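Local coordinates for endoglucanase A (Clostridium acetobutylicum, PDB 3IK2), which probably hydrolyses internal beta-1,4-glucosidic bonds in cellulose and related glucans, as a glycoside hydrolase family 44 endoglucanase with a TIM-like barrel, at residues H88-S91 and L92-V96; D121-S125 and S126-K130; N233-N236 and S237-D240; N393-Q396 and S397-L401. All coordinates share one frame; numbering follows the deposited sequence.

Overall arrangement
The chain combines a closed barrel of eight parallel strands with a mixed nine-stranded sheet, and all four contacts are local turns or helix segments. They follow one another along the chain. Contact 1 ends helix 82-93, which connects barrel strands 34-37 and 99-103. Contact 2 enters strand 128-132 of a small three-stranded sheet. Contact 3 leaves helix 229-234, soon after barrel strand 220-226. Contact 4 lies on helix 393-403, after the last barrel strand, and touches strand 468-475 of the nine-stranded sheet. None touches another; the nearest pair, contacts 1 and 4, is still about 10 Å apart at the nearest atoms. The centres of contacts 2 and 4 are about 43 Å apart, on opposite sides of the chain's centre.

Contact 1: residues H88-S91 and L92-V96; sequences HDKS and LAMGV
L92 lies over one face of the H88 imidazole in the last turns of helix 82-93. Its CG is 4.1 Å from the ring centroid, a CH-pi contact, and its CD1 is 3.7 Å from H88 NE2. H88 CG is anti to the H88 backbone N (chi1 -172°), which brings the ring beside L92. The backbone acceptors are used in order. L92 N donates to H88 O at 3.0 Å, and A93 N donates to D89 O at 2.9 Å. M94 N reaches K90 O at 2.9 Å, but its N-H is bent to 141°. Then the helix closes with a Schellman motif. V96 N bonds back to S91 O at 2.8 Å, while G95 N bonds to L92 O at 3.1 Å. G95 has positive phi, and the chain turns off the helix there. S91 O thus takes V96 N, and also a weak bond from M94 N. V96 CB comes to 3.5 Å from S91 O.

The polar side chains find their partners in other parts of the fold. H88 ND1 bonds S99 OG and NE2 bonds K170 O, which holds the ring in its rotation. S91 OG bonds both R35 NH1 and S99 OG, D89 OD1 bonds Y163 OH, and K90 NZ forms a salt bridge with D26. The helix is the crossover between parallel barrel strands 34-37 and 99-103: M94 and V96 touch R35 of the first, and Y163 of helix 152-163 meets the H88 ring edge-to-face.

Contact 2: residues D121-S125 and S126-K130; sequences DVAPS and SKWKK
S125 and W128 are the first and last residues of a type I beta turn that leads into strand 128-132. W128 N donates to S125 O at 3.1 Å and closes the turn. The S125 side chain adds two bonds. Its hydroxyl lies between its own backbone N and carbonyl carbon (chi1 78°), and there OG donates to D121 O at 3.0 Å. The same OG accepts a weak bond from K127 N at 3.3 Å, an ST turn.

D121 O also faces the indole. W128 NE1 is 2.9 Å from it, in the plane of the ring, but the N-H is bent to 128° and the bond is weak. One carbonyl oxygen thus serves two donors. Over one face of the indole sits A123, whose CB is 3.9 Å from the centroid of the five-membered ring. The W128 side chain also touches Y108, L117 and I191.

The D121 carboxylate lies near the K127 chain, but OD2 is bonded to A118 N, and K127 NZ to S114 OG. One water bridges the ends of the turn: it accepts from S125 N at 3.0 Å and donates to W128 O at 2.9 Å.

Contact 3: residues N233-N236 and S237-D240; sequences NDFN and SSPD
S238 OG has several polar partners at the close of a left-handed alpha turn that follows helix 229-234, and it also sits at the edge of the F235 ring, in its plane, 3.9 Å from CD2. It lies 2.9 Å from D240 OD1, and it is hydrogen-bonded to T196 O as well. Its single proton can serve only one of these acceptors at a time.

In the turn F235, N236 and S237 all have positive phi and psi. S238 N returns to D234 O at 3.1 Å with a nearly straight N-H (170°), closing the turn.

D234 also holds the turn with its side chain. Its CG lies between its backbone N and carbonyl carbon (chi1 59°), which folds the carboxylate back over the turn. S237 N then donates to D234 OD2 at 3.1 Å. It arrives from above the carboxylate plane, 71° out of it. D234 therefore binds two successive amides, one with its main chain and one with its side chain.

The bond to CB of N236 points away from S237-D240, although CB still touches S237 N; OD1 bonds S230 OG in the preceding helix. F235 is buried, stacks on F251 and touches C198 and V201 of helix 198-215. A water joins the two segments: it donates to D234 OD1 at 2.7 Å and is hydrogen-bonded to S237 OG, also at 2.7 Å.

Contact 4: residues N393-Q396 and S397-L401; sequences NYVQ and SAFNL
F399 and V395 sit one helical turn apart on helix 393-403, side by side and pointing the same way. From the base outward, F399 CB is 3.6 Å from Q396 O. The ring carbon CG is the next atom, set anti to the carbonyl carbon (chi1 -83°). This turns the ring back along the helix. CD1 then meets V395 O at 3.3 Å, with the oxygen at the ring edge and in its plane. CE1 touches V395 CG1 at 3.8 Å. Beyond the segments, the ring meets F27, with the two planes at about 50°.

V395 O also takes the amide of F399 at 3.2 Å, an almost straight bond. Q396 O takes N400 N at 2.9 Å. N393 O receives S397 N at 3.0 Å and has S397 OG at 2.9 Å, so two groups of one residue approach this oxygen. The hydroxyl is also hydrogen-bonded to S479 O. Its one proton cannot serve both oxygens at once.

The amide side chains Q396 and N400 share a loop: Q396 OE1 binds N29 N, and N400 binds N29 O with ND2 and K31 N with OD1. Q396 NE2 bonds N392 OD1 and S28 OG.

The helix packs between two parts of the fold. V395 and F399 touch Y384 of barrel strand 379-384, and A398 lies on helix 361-376. On another side, Y394, S397 and L401 rest on F474 of strand 468-475, in the mixed nine-stranded sheet.

Contact 1: residues H88-S91 and L92-V96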
ATOM      1  N   HIS A  88      -6.546  -9.996  12.474  1.00  6.46           N
ATOM      2  CA  HIS A  88      -6.043  -9.001  13.444  1.00  6.29           C
ATOM      3  C   HIS A  88      -5.324  -9.621  14.641  1.00  6.18           C
ATOM      4  O   HIS A  88      -4.406  -9.017  15.188  1.00  6.22           O
ATOM      5  CB  HIS A  88      -7.126  -8.024  13.915  1.00  5.23           C
ATOM      6  CG  HIS A  88      -6.578  -6.895  14.751  1.00  6.29           C
ATOM      7  ND1 HIS A  88      -5.581  -6.057  14.306  1.00  6.53           N
ATOM      8  CD2 HIS A  88      -6.892  -6.469  15.997  1.00  5.21           C
ATOM      9  CE1 HIS A  88      -5.287  -5.179  15.247  1.00  5.65           C
ATOM     10  NE2 HIS A  88      -6.081  -5.399  16.281  1.00  3.60           N
ATOM     11  N   ASP A  89      -5.746 -10.816  15.043  1.00  6.56           N
ATOM     12  CA  ASP A  89      -5.033 -11.572  16.085  1.00  7.53           C
ATOM     13  C   ASP A  89      -3.580 -11.843  15.694  1.00  8.05           C
ATOM     14  O   ASP A  89      -2.687 -11.779  16.551  1.00  8.55           O
ATOM     15  CB  ASP A  89      -5.717 -12.920  16.343  1.00  7.01           C
ATOM     16  CG  ASP A  89      -6.936 -12.805  17.216  1.00  6.87           C
ATOM     17  OD1 ASP A  89      -7.265 -11.693  17.678  1.00  9.07           O
ATOM     18  OD2 ASP A  89      -7.594 -13.838  17.427  1.00  7.12           O
ATOM     19  N   LYS A  90      -3.365 -12.182  14.411  1.00  7.59           N
ATOM     20  CA  LYS A  90      -2.031 -12.432  13.894  1.00  7.65           C
ATOM     21  C   LYS A  90      -1.220 -11.135  13.839  1.00  7.11           C
ATOM     22  O   LYS A  90      -0.062 -11.134  14.203  1.00  6.70           O
ATOM     23  CB  LYS A  90      -2.096 -13.123  12.532  1.00  7.55           C
ATOM     24  CG  LYS A  90      -0.811 -13.874  12.143  1.00 10.21           C
ATOM     25  CD  LYS A  90      -1.012 -14.580  10.773  1.00  8.68           C
ATOM     26  CE  LYS A  90       0.295 -15.074  10.147  1.00 11.04           C
ATOM     27  NZ  LYS A  90       0.115 -15.472   8.638  1.00 14.25           N
ATOM     28  N   SER A  91      -1.840 -10.031  13.415  1.00  6.94           N
ATOM     29  CA  SER A  91      -1.198  -8.714  13.491  1.00  7.65           C
ATOM     30  C   SER A  91      -0.677  -8.468  14.898  1.00  7.79           C
ATOM     31  O   SER A  91       0.453  -8.062  15.067  1.00  8.95           O
ATOM     32  CB  SER A  91      -2.174  -7.575  13.100  1.00  7.24           C
ATOM     33  OG  SER A  91      -2.324  -7.456  11.693  1.00  7.88           O
ATOM     34  N   LEU A  92      -1.518  -8.685  15.902  1.00  8.13           N
ATOM     35  CA  LEU A  92      -1.131  -8.473  17.312  1.00  8.47           C
ATOM     36  C   LEU A  92      -0.012  -9.417  17.816  1.00  8.39           C
ATOM     37  O   LEU A  92       0.916  -8.967  18.500  1.00  9.27           O
ATOM     38  CB  LEU A  92      -2.356  -8.547  18.216  1.00  7.21           C
ATOM     39  CG  LEU A  92      -3.355  -7.390  18.044  1.00  9.11           C
ATOM     40  CD1 LEU A  92      -4.665  -7.702  18.745  1.00  9.82           C
ATOM     41  CD2 LEU A  92      -2.806  -6.043  18.513  1.00  6.39           C
ATOM     42  N   ALA A  93      -0.107 -10.695  17.454  1.00  8.21           N
ATOM     43  CA  ALA A  93       0.911 -11.680  17.761  1.00  8.34           C
ATOM     44  C   ALA A  93       2.235 -11.320  17.125  1.00  9.34           C
ATOM     45  O   ALA A  93       3.253 -11.649  17.683  1.00  9.95           O
ATOM     46  CB  ALA A  93       0.485 -13.056  17.289  1.00  7.30           C
ATOM     47  N   MET A  94       2.221 -10.694  15.942  1.00  9.97           N
ATOM     48  CA  MET A  94       3.448 -10.370  15.218  1.00 10.24           C
ATOM     49  C   MET A  94       4.038  -9.067  15.717  1.00 10.31           C
ATOM     50  O   MET A  94       5.128  -8.694  15.311  1.00 11.30           O
ATOM     51  CB  MET A  94       3.185 -10.217  13.721  1.00  9.43           C
ATOM     52  CG  MET A  94       2.796 -11.512  12.967  1.00 10.35           C
ATOM     53  SD  MET A  94       2.363 -11.159  11.231  1.00 11.49           S
ATOM     54  CE  MET A  94       0.776 -11.865  11.168  1.00 16.19           C
ATOM     55  N   GLY A  95       3.310  -8.350  16.561  1.00  9.79           N
ATOM     56  CA  GLY A  95       3.741  -6.992  16.945  1.00  9.82           C
ATOM     57  C   GLY A  95       3.499  -5.936  15.854  1.00  9.45           C
ATOM     58  O   GLY A  95       4.106  -4.864  15.892  1.00  9.64           O
ATOM     59  N   VAL A  96       2.613  -6.228  14.900  1.00  8.53           N
ATOM     60  CA  VAL A  96       2.315  -5.294  13.805  1.00  8.60           C
ATOM     61  C   VAL A  96       1.329  -4.228  14.281  1.00  8.66           C
ATOM     62  O   VAL A  96       0.221  -4.563  14.700  1.00  8.51           O
ATOM     63  CB  VAL A  96       1.809  -6.022  12.523  1.00  9.08           C
ATOM     64  CG1 VAL A  96       1.232  -5.042  11.529  1.00  7.31           C
ATOM     65  CG2 VAL A  96       2.946  -6.796  11.868  1.00  8.89           C
TER

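Contact 2: residues D121-S125 and S126-K130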
ATOM      1  N   ASP A 121     -27.779 -15.750 -11.458  1.00 19.17           N
ATOM      2  CA  ASP A 121     -27.740 -15.557 -10.010  1.00 18.02           C
ATOM      3  C   ASP A 121     -27.468 -14.106  -9.596  1.00 17.49           C
ATOM      4  O   ASP A 121     -27.296 -13.798  -8.398  1.00 17.79           O
ATOM      5  CB  ASP A 121     -26.715 -16.497  -9.366  1.00 18.09           C
ATOM      6  CG  ASP A 121     -27.125 -17.949  -9.455  1.00 17.02           C
ATOM      7  OD1 ASP A 121     -28.340 -18.206  -9.398  1.00 13.57           O
ATOM      8  OD2 ASP A 121     -26.226 -18.827  -9.593  1.00 18.65           O
ATOM      9  N   VAL A 122     -27.444 -13.217 -10.579  1.00 15.56           N
ATOM     10  CA  VAL A 122     -27.247 -11.807 -10.319  1.00 14.20           C
ATOM     11  C   VAL A 122     -28.117 -11.340  -9.136  1.00 13.40           C
ATOM     12  O   VAL A 122     -29.290 -11.731  -8.996  1.00 12.25           O
ATOM     13  CB  VAL A 122     -27.438 -10.965 -11.624  1.00 14.12           C
ATOM     14  CG1 VAL A 122     -28.797 -11.240 -12.275  1.00 15.51           C
ATOM     15  CG2 VAL A 122     -27.239  -9.486 -11.366  1.00 13.33           C
ATOM     16  N   ALA A 123     -27.517 -10.525  -8.274  1.00 11.93           N
ATOM     17  CA  ALA A 123     -28.215  -9.988  -7.106  1.00 11.12           C
ATOM     18  C   ALA A 123     -29.287  -8.967  -7.528  1.00 10.94           C
ATOM     19  O   ALA A 123     -29.087  -8.229  -8.490  1.00 11.23           O
ATOM     20  CB  ALA A 123     -27.218  -9.358  -6.149  1.00  8.97           C
ATOM     21  N   PRO A 124     -30.423  -8.909  -6.806  1.00 10.77           N
ATOM     22  CA  PRO A 124     -30.836  -9.728  -5.654  1.00 10.56           C
ATOM     23  C   PRO A 124     -31.297 -11.150  -6.025  1.00 11.17           C
ATOM     24  O   PRO A 124     -31.980 -11.341  -7.032  1.00 10.38           O
ATOM     25  CB  PRO A 124     -32.008  -8.933  -5.079  1.00 11.36           C
ATOM     26  CG  PRO A 124     -32.609  -8.212  -6.291  1.00  9.85           C
ATOM     27  CD  PRO A 124     -31.424  -7.862  -7.137  1.00 10.93           C
ATOM     28  N   SER A 125     -30.923 -12.124  -5.197  1.00 11.41           N
ATOM     29  CA  SER A 125     -31.307 -13.528  -5.364  1.00 11.98           C
ATOM     30  C   SER A 125     -30.953 -14.277  -4.078  1.00 12.45           C
ATOM     31  O   SER A 125     -30.334 -13.701  -3.183  1.00 13.08           O
ATOM     32  CB  SER A 125     -30.610 -14.170  -6.572  1.00 11.23           C
ATOM     33  OG  SER A 125     -29.255 -14.509  -6.290  1.00 12.74           O
ATOM     34  N   SER A 126     -31.349 -15.549  -3.979  1.00 12.93           N
ATOM     35  CA  SER A 126     -31.116 -16.363  -2.782  1.00 13.05           C
ATOM     36  C   SER A 126     -29.624 -16.574  -2.509  1.00 12.87           C
ATOM     37  O   SER A 126     -29.235 -17.071  -1.432  1.00 13.46           O
ATOM     38  CB  SER A 126     -31.811 -17.717  -2.936  1.00 13.14           C
ATOM     39  OG  SER A 126     -31.219 -18.462  -3.982  1.00 13.23           O
ATOM     40  N   LYS A 127     -28.807 -16.198  -3.488  1.00 12.17           N
ATOM     41  CA  LYS A 127     -27.351 -16.362  -3.440  1.00 12.30           C
ATOM     42  C   LYS A 127     -26.635 -15.195  -2.723  1.00 11.46           C
ATOM     43  O   LYS A 127     -25.435 -15.281  -2.442  1.00 11.83           O
ATOM     44  CB  LYS A 127     -26.808 -16.485  -4.867  1.00 12.61           C
ATOM     45  CG  LYS A 127     -26.560 -17.919  -5.327  1.00 15.96           C
ATOM     46  CD  LYS A 127     -27.830 -18.617  -5.699  1.00 19.73           C
ATOM     47  CE  LYS A 127     -27.716 -20.109  -5.544  1.00 20.21           C
ATOM     48  NZ  LYS A 127     -26.423 -20.686  -5.957  1.00 22.42           N
ATOM     49  N   TRP A 128     -27.393 -14.136  -2.425  1.00  9.99           N
ATOM     50  CA  TRP A 128     -26.882 -12.874  -1.929  1.00  9.28           C
ATOM     51  C   TRP A 128     -27.661 -12.345  -0.724  1.00  9.87           C
ATOM     52  O   TRP A 128     -28.905 -12.448  -0.651  1.00  9.70           O
ATOM     53  CB  TRP A 128     -26.920 -11.842  -3.059  1.00  8.57           C
ATOM     54  CG  TRP A 128     -26.073 -12.272  -4.244  1.00  8.38           C
ATOM     55  CD1 TRP A 128     -26.516 -12.794  -5.428  1.00  8.16           C
ATOM     56  CD2 TRP A 128     -24.638 -12.266  -4.325  1.00  6.60           C
ATOM     57  NE1 TRP A 128     -25.444 -13.118  -6.241  1.00  4.32           N
ATOM     58  CE2 TRP A 128     -24.285 -12.791  -5.599  1.00  5.22           C
ATOM     59  CE3 TRP A 128     -23.619 -11.883  -3.448  1.00  5.86           C
ATOM     60  CZ2 TRP A 128     -22.945 -12.916  -6.028  1.00  6.66           C
ATOM     61  CZ3 TRP A 128     -22.262 -12.039  -3.874  1.00  6.07           C
ATOM     62  CH2 TRP A 128     -21.955 -12.546  -5.147  1.00  6.26           C
ATOM     63  N   LYS A 129     -26.919 -11.801   0.236  1.00  9.63           N
ATOM     64  CA  LYS A 129     -27.492 -10.985   1.304  1.00  9.12           C
ATOM     65  C   LYS A 129     -27.257  -9.515   0.971  1.00 10.23           C
ATOM     66  O   LYS A 129     -26.202  -9.149   0.454  1.00 11.12           O
ATOM     67  CB  LYS A 129     -26.843 -11.332   2.647  1.00  8.57           C
ATOM     68  CG  LYS A 129     -27.019 -12.787   3.089  1.00  7.08           C
ATOM     69  CD  LYS A 129     -28.492 -13.177   3.398  1.00  8.56           C
ATOM     70  CE  LYS A 129     -28.612 -14.664   3.787  1.00  6.28           C
ATOM     71  NZ  LYS A 129     -30.012 -15.141   4.101  1.00  6.86           N
ATOM     72  N   LYS A 130     -28.257  -8.680   1.221  1.00 11.27           N
ATOM     73  CA  LYS A 130     -28.150  -7.232   1.053  1.00 11.41           C
ATOM     74  C   LYS A 130     -27.274  -6.592   2.135  1.00 11.20           C
ATOM     75  O   LYS A 130     -27.515  -6.805   3.333  1.00 10.97           O
ATOM     76  CB  LYS A 130     -29.546  -6.623   1.241  1.00 12.29           C
ATOM     77  CG  LYS A 130     -30.235  -6.049   0.062  1.00 15.00           C
ATOM     78  CD  LYS A 130     -29.489  -4.857  -0.508  1.00 20.51           C
ATOM     79  CE  LYS A 130     -30.429  -3.793  -1.098  1.00 19.30           C
ATOM     80  NZ  LYS A 130     -30.300  -2.537  -0.302  1.00 20.99           N
TER
HETATM   81  O   HOH W   1     -29.944 -10.703  -2.765  1.00 14.28           O

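Contact 3: residues N233-N236 and S237-D240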
ATOM      1  N   ASN A 233      -8.524   9.150 -13.052  1.00  6.63           N
ATOM      2  CA  ASN A 233      -8.627  10.123 -14.130  1.00  7.41           C
ATOM      3  C   ASN A 233     -10.095  10.509 -14.284  1.00  7.29           C
ATOM      4  O   ASN A 233     -10.498  11.625 -13.916  1.00  6.77           O
ATOM      5  CB  ASN A 233      -7.972   9.514 -15.400  1.00  7.55           C
ATOM      6  CG  ASN A 233      -8.034  10.424 -16.644  1.00  9.41           C
ATOM      7  OD1 ASN A 233      -7.795   9.954 -17.776  1.00  9.63           O
ATOM      8  ND2 ASN A 233      -8.338  11.691 -16.452  1.00  8.04           N
ATOM      9  N   ASP A 234     -10.906   9.566 -14.757  1.00  7.62           N
ATOM     10  CA  ASP A 234     -12.320   9.820 -15.005  1.00  7.22           C
ATOM     11  C   ASP A 234     -13.209   8.731 -14.411  1.00  7.59           C
ATOM     12  O   ASP A 234     -14.308   8.452 -14.901  1.00  6.48           O
ATOM     13  CB  ASP A 234     -12.575  10.031 -16.512  1.00  7.75           C
ATOM     14  CG  ASP A 234     -12.166   8.845 -17.378  1.00  7.49           C
ATOM     15  OD1 ASP A 234     -12.321   8.942 -18.607  1.00 10.16           O
ATOM     16  OD2 ASP A 234     -11.678   7.814 -16.874  1.00  9.91           O
ATOM     17  N   PHE A 235     -12.733   8.159 -13.299  1.00  8.12           N
ATOM     18  CA  PHE A 235     -13.406   7.041 -12.604  1.00  7.05           C
ATOM     19  C   PHE A 235     -13.770   5.906 -13.564  1.00  7.57           C
ATOM     20  O   PHE A 235     -14.893   5.365 -13.533  1.00  6.16           O
ATOM     21  CB  PHE A 235     -14.595   7.534 -11.770  1.00  7.18           C
ATOM     22  CG  PHE A 235     -15.019   6.572 -10.664  1.00  5.40           C
ATOM     23  CD1 PHE A 235     -14.076   6.016  -9.790  1.00  3.37           C
ATOM     24  CD2 PHE A 235     -16.353   6.227 -10.510  1.00  4.22           C
ATOM     25  CE1 PHE A 235     -14.468   5.143  -8.748  1.00  3.37           C
ATOM     26  CE2 PHE A 235     -16.756   5.337  -9.490  1.00  2.91           C
ATOM     27  CZ  PHE A 235     -15.811   4.791  -8.620  1.00  3.19           C
ATOM     28  N   ASN A 236     -12.790   5.550 -14.412  1.00  8.52           N
ATOM     29  CA  ASN A 236     -12.899   4.455 -15.391  1.00  9.16           C
ATOM     30  C   ASN A 236     -14.071   4.681 -16.384  1.00 10.06           C
ATOM     31  O   ASN A 236     -14.994   3.848 -16.502  1.00  9.56           O
ATOM     32  CB  ASN A 236     -13.032   3.112 -14.644  1.00  9.40           C
ATOM     33  CG  ASN A 236     -12.741   1.901 -15.529  1.00 11.55           C
ATOM     34  OD1 ASN A 236     -11.967   1.986 -16.474  1.00 13.38           O
ATOM     35  ND2 ASN A 236     -13.341   0.759 -15.200  1.00 13.06           N
ATOM     36  N   SER A 237     -14.032   5.825 -17.071  1.00 10.63           N
ATOM     37  CA  SER A 237     -15.103   6.277 -17.963  1.00 11.81           C
ATOM     38  C   SER A 237     -16.496   6.160 -17.327  1.00 11.99           C
ATOM     39  O   SER A 237     -17.421   5.566 -17.880  1.00 11.60           O
ATOM     40  CB  SER A 237     -15.058   5.560 -19.313  1.00 12.39           C
ATOM     41  OG  SER A 237     -13.731   5.283 -19.675  1.00 13.25           O
ATOM     42  N   SER A 238     -16.625   6.740 -16.143  1.00 12.09           N
ATOM     43  CA  SER A 238     -17.886   6.742 -15.438  1.00 11.79           C
ATOM     44  C   SER A 238     -18.946   7.471 -16.270  1.00 11.72           C
ATOM     45  O   SER A 238     -18.660   8.541 -16.828  1.00 12.23           O
ATOM     46  CB  SER A 238     -17.694   7.396 -14.078  1.00 11.74           C
ATOM     47  OG  SER A 238     -18.844   7.232 -13.278  1.00 13.83           O
ATOM     48  N   PRO A 239     -20.168   6.888 -16.383  1.00 11.59           N
ATOM     49  CA  PRO A 239     -21.217   7.528 -17.176  1.00 11.08           C
ATOM     50  C   PRO A 239     -21.572   8.948 -16.716  1.00 11.38           C
ATOM     51  O   PRO A 239     -21.954   9.760 -17.553  1.00 11.56           O
ATOM     52  CB  PRO A 239     -22.419   6.568 -17.033  1.00 11.71           C
ATOM     53  CG  PRO A 239     -22.080   5.676 -15.853  1.00 12.39           C
ATOM     54  CD  PRO A 239     -20.602   5.584 -15.840  1.00 10.88           C
ATOM     55  N   ASP A 240     -21.452   9.255 -15.419  1.00 10.47           N
ATOM     56  CA  ASP A 240     -21.766  10.601 -14.942  1.00 10.68           C
ATOM     57  C   ASP A 240     -20.556  11.562 -14.851  1.00 10.95           C
ATOM     58  O   ASP A 240     -20.717  12.705 -14.445  1.00 11.01           O
ATOM     59  CB  ASP A 240     -22.521  10.553 -13.603  1.00 10.83           C
ATOM     60  CG  ASP A 240     -21.646  10.073 -12.437  1.00  9.17           C
ATOM     61  OD1 ASP A 240     -20.770   9.244 -12.632  1.00 10.69           O
ATOM     62  OD2 ASP A 240     -21.867  10.500 -11.300  1.00 12.57           O
TER
HETATM   63  O   HOH W   2     -12.017   7.105 -20.568  1.00 30.57           O

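Contact 4: residues N393-Q396 and S397-L401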
ATOM      1  N   ASN A 393      11.466 -13.756  -2.815  1.00  9.07           N
ATOM      2  CA  ASN A 393      12.646 -13.659  -1.942  1.00  8.79           C
ATOM      3  C   ASN A 393      13.359 -12.314  -2.021  1.00  8.29           C
ATOM      4  O   ASN A 393      13.879 -11.827  -1.030  1.00  8.60           O
ATOM      5  CB  ASN A 393      13.652 -14.833  -2.168  1.00  8.64           C
ATOM      6  CG  ASN A 393      14.121 -14.951  -3.634  1.00  9.61           C
ATOM      7  OD1 ASN A 393      13.304 -14.927  -4.551  1.00 10.00           O
ATOM      8  ND2 ASN A 393      15.433 -15.110  -3.843  1.00  8.17           N
ATOM      9  N   TYR A 394      13.405 -11.709  -3.196  1.00  7.89           N
ATOM     10  CA  TYR A 394      14.004 -10.368  -3.296  1.00  7.41           C
ATOM     11  C   TYR A 394      13.103  -9.234  -2.796  1.00  6.54           C
ATOM     12  O   TYR A 394      13.593  -8.251  -2.286  1.00  5.82           O
ATOM     13  CB  TYR A 394      14.511 -10.084  -4.710  1.00  7.33           C
ATOM     14  CG  TYR A 394      15.902 -10.633  -4.987  1.00  8.69           C
ATOM     15  CD1 TYR A 394      17.051  -9.867  -4.719  1.00  9.27           C
ATOM     16  CD2 TYR A 394      16.071 -11.912  -5.531  1.00  9.20           C
ATOM     17  CE1 TYR A 394      18.332 -10.368  -4.981  1.00 10.11           C
ATOM     18  CE2 TYR A 394      17.336 -12.419  -5.804  1.00  8.60           C
ATOM     19  CZ  TYR A 394      18.466 -11.650  -5.530  1.00  9.57           C
ATOM     20  OH  TYR A 394      19.723 -12.183  -5.802  1.00  8.45           O
ATOM     21  N   VAL A 395      11.785  -9.380  -2.939  1.00  7.05           N
ATOM     22  CA  VAL A 395      10.848  -8.501  -2.260  1.00  6.92           C
ATOM     23  C   VAL A 395      11.077  -8.585  -0.739  1.00  7.64           C
ATOM     24  O   VAL A 395      11.148  -7.560  -0.046  1.00  7.63           O
ATOM     25  CB  VAL A 395       9.362  -8.794  -2.641  1.00  8.01           C
ATOM     26  CG1 VAL A 395       8.383  -8.149  -1.609  1.00  5.32           C
ATOM     27  CG2 VAL A 395       9.061  -8.293  -4.064  1.00  5.29           C
ATOM     28  N   GLN A 396      11.230  -9.799  -0.218  1.00  7.58           N
ATOM     29  CA  GLN A 396      11.455  -9.918   1.215  1.00  7.50           C
ATOM     30  C   GLN A 396      12.771  -9.253   1.605  1.00  7.39           C
ATOM     31  O   GLN A 396      12.829  -8.577   2.621  1.00  7.07           O
ATOM     32  CB  GLN A 396      11.426 -11.384   1.656  1.00  7.78           C
ATOM     33  CG  GLN A 396      10.102 -12.047   1.421  1.00  6.08           C
ATOM     34  CD  GLN A 396       9.971 -13.365   2.164  1.00  4.89           C
ATOM     35  OE1 GLN A 396      10.379 -13.472   3.311  1.00  4.60           O
ATOM     36  NE2 GLN A 396       9.352 -14.350   1.530  1.00  3.63           N
ATOM     37  N   SER A 397      13.814  -9.392   0.782  1.00  7.54           N
ATOM     38  CA  SER A 397      15.092  -8.700   1.070  1.00  8.30           C
ATOM     39  C   SER A 397      14.926  -7.184   1.210  1.00  7.68           C
ATOM     40  O   SER A 397      15.563  -6.580   2.053  1.00  7.99           O
ATOM     41  CB  SER A 397      16.155  -8.939   0.003  1.00  8.77           C
ATOM     42  OG  SER A 397      16.218 -10.270  -0.404  1.00 12.91           O
ATOM     43  N   ALA A 398      14.124  -6.581   0.338  1.00  7.16           N
ATOM     44  CA  ALA A 398      13.892  -5.140   0.364  1.00  6.94           C
ATOM     45  C   ALA A 398      13.273  -4.721   1.677  1.00  6.72           C
ATOM     46  O   ALA A 398      13.760  -3.779   2.302  1.00  6.49           O
ATOM     47  CB  ALA A 398      13.038  -4.698  -0.820  1.00  6.03           C
ATOM     48  N   PHE A 399      12.231  -5.437   2.121  1.00  6.88           N
ATOM     49  CA  PHE A 399      11.620  -5.172   3.413  1.00  6.71           C
ATOM     50  C   PHE A 399      12.630  -5.323   4.561  1.00  7.27           C
ATOM     51  O   PHE A 399      12.706  -4.476   5.461  1.00  7.78           O
ATOM     52  CB  PHE A 399      10.423  -6.106   3.648  1.00  6.77           C
ATOM     53  CG  PHE A 399       9.137  -5.644   3.004  1.00  7.03           C
ATOM     54  CD1 PHE A 399       8.819  -6.007   1.689  1.00  4.57           C
ATOM     55  CD2 PHE A 399       8.219  -4.855   3.726  1.00  6.12           C
ATOM     56  CE1 PHE A 399       7.604  -5.582   1.089  1.00  6.33           C
ATOM     57  CE2 PHE A 399       6.997  -4.437   3.127  1.00  6.78           C
ATOM     58  CZ  PHE A 399       6.697  -4.791   1.816  1.00  7.01           C
ATOM     59  N   ASN A 400      13.381  -6.421   4.554  1.00  7.80           N
ATOM     60  CA  ASN A 400      14.433  -6.640   5.564  1.00  8.54           C
ATOM     61  C   ASN A 400      15.570  -5.640   5.482  1.00  9.21           C
ATOM     62  O   ASN A 400      16.188  -5.323   6.492  1.00  9.47           O
ATOM     63  CB  ASN A 400      14.988  -8.061   5.486  1.00  8.29           C
ATOM     64  CG  ASN A 400      14.006  -9.063   5.976  1.00  7.91           C
ATOM     65  OD1 ASN A 400      13.207  -8.745   6.854  1.00 10.36           O
ATOM     66  ND2 ASN A 400      14.020 -10.270   5.404  1.00  5.05           N
ATOM     67  N   LEU A 401      15.846  -5.127   4.288  1.00  9.11           N
ATOM     68  CA  LEU A 401      16.893  -4.120   4.161  1.00  9.65           C
ATOM     69  C   LEU A 401      16.574  -2.887   4.993  1.00  9.23           C
ATOM     70  O   LEU A 401      17.464  -2.258   5.528  1.00  9.06           O
ATOM     71  CB  LEU A 401      17.137  -3.721   2.700  1.00  8.96           C
ATOM     72  CG  LEU A 401      18.365  -2.818   2.498  1.00 10.04           C
ATOM     73  CD1 LEU A 401      19.649  -3.591   2.781  1.00  6.88           C
ATOM     74  CD2 LEU A 401      18.395  -2.167   1.110  1.00  9.40           C
TER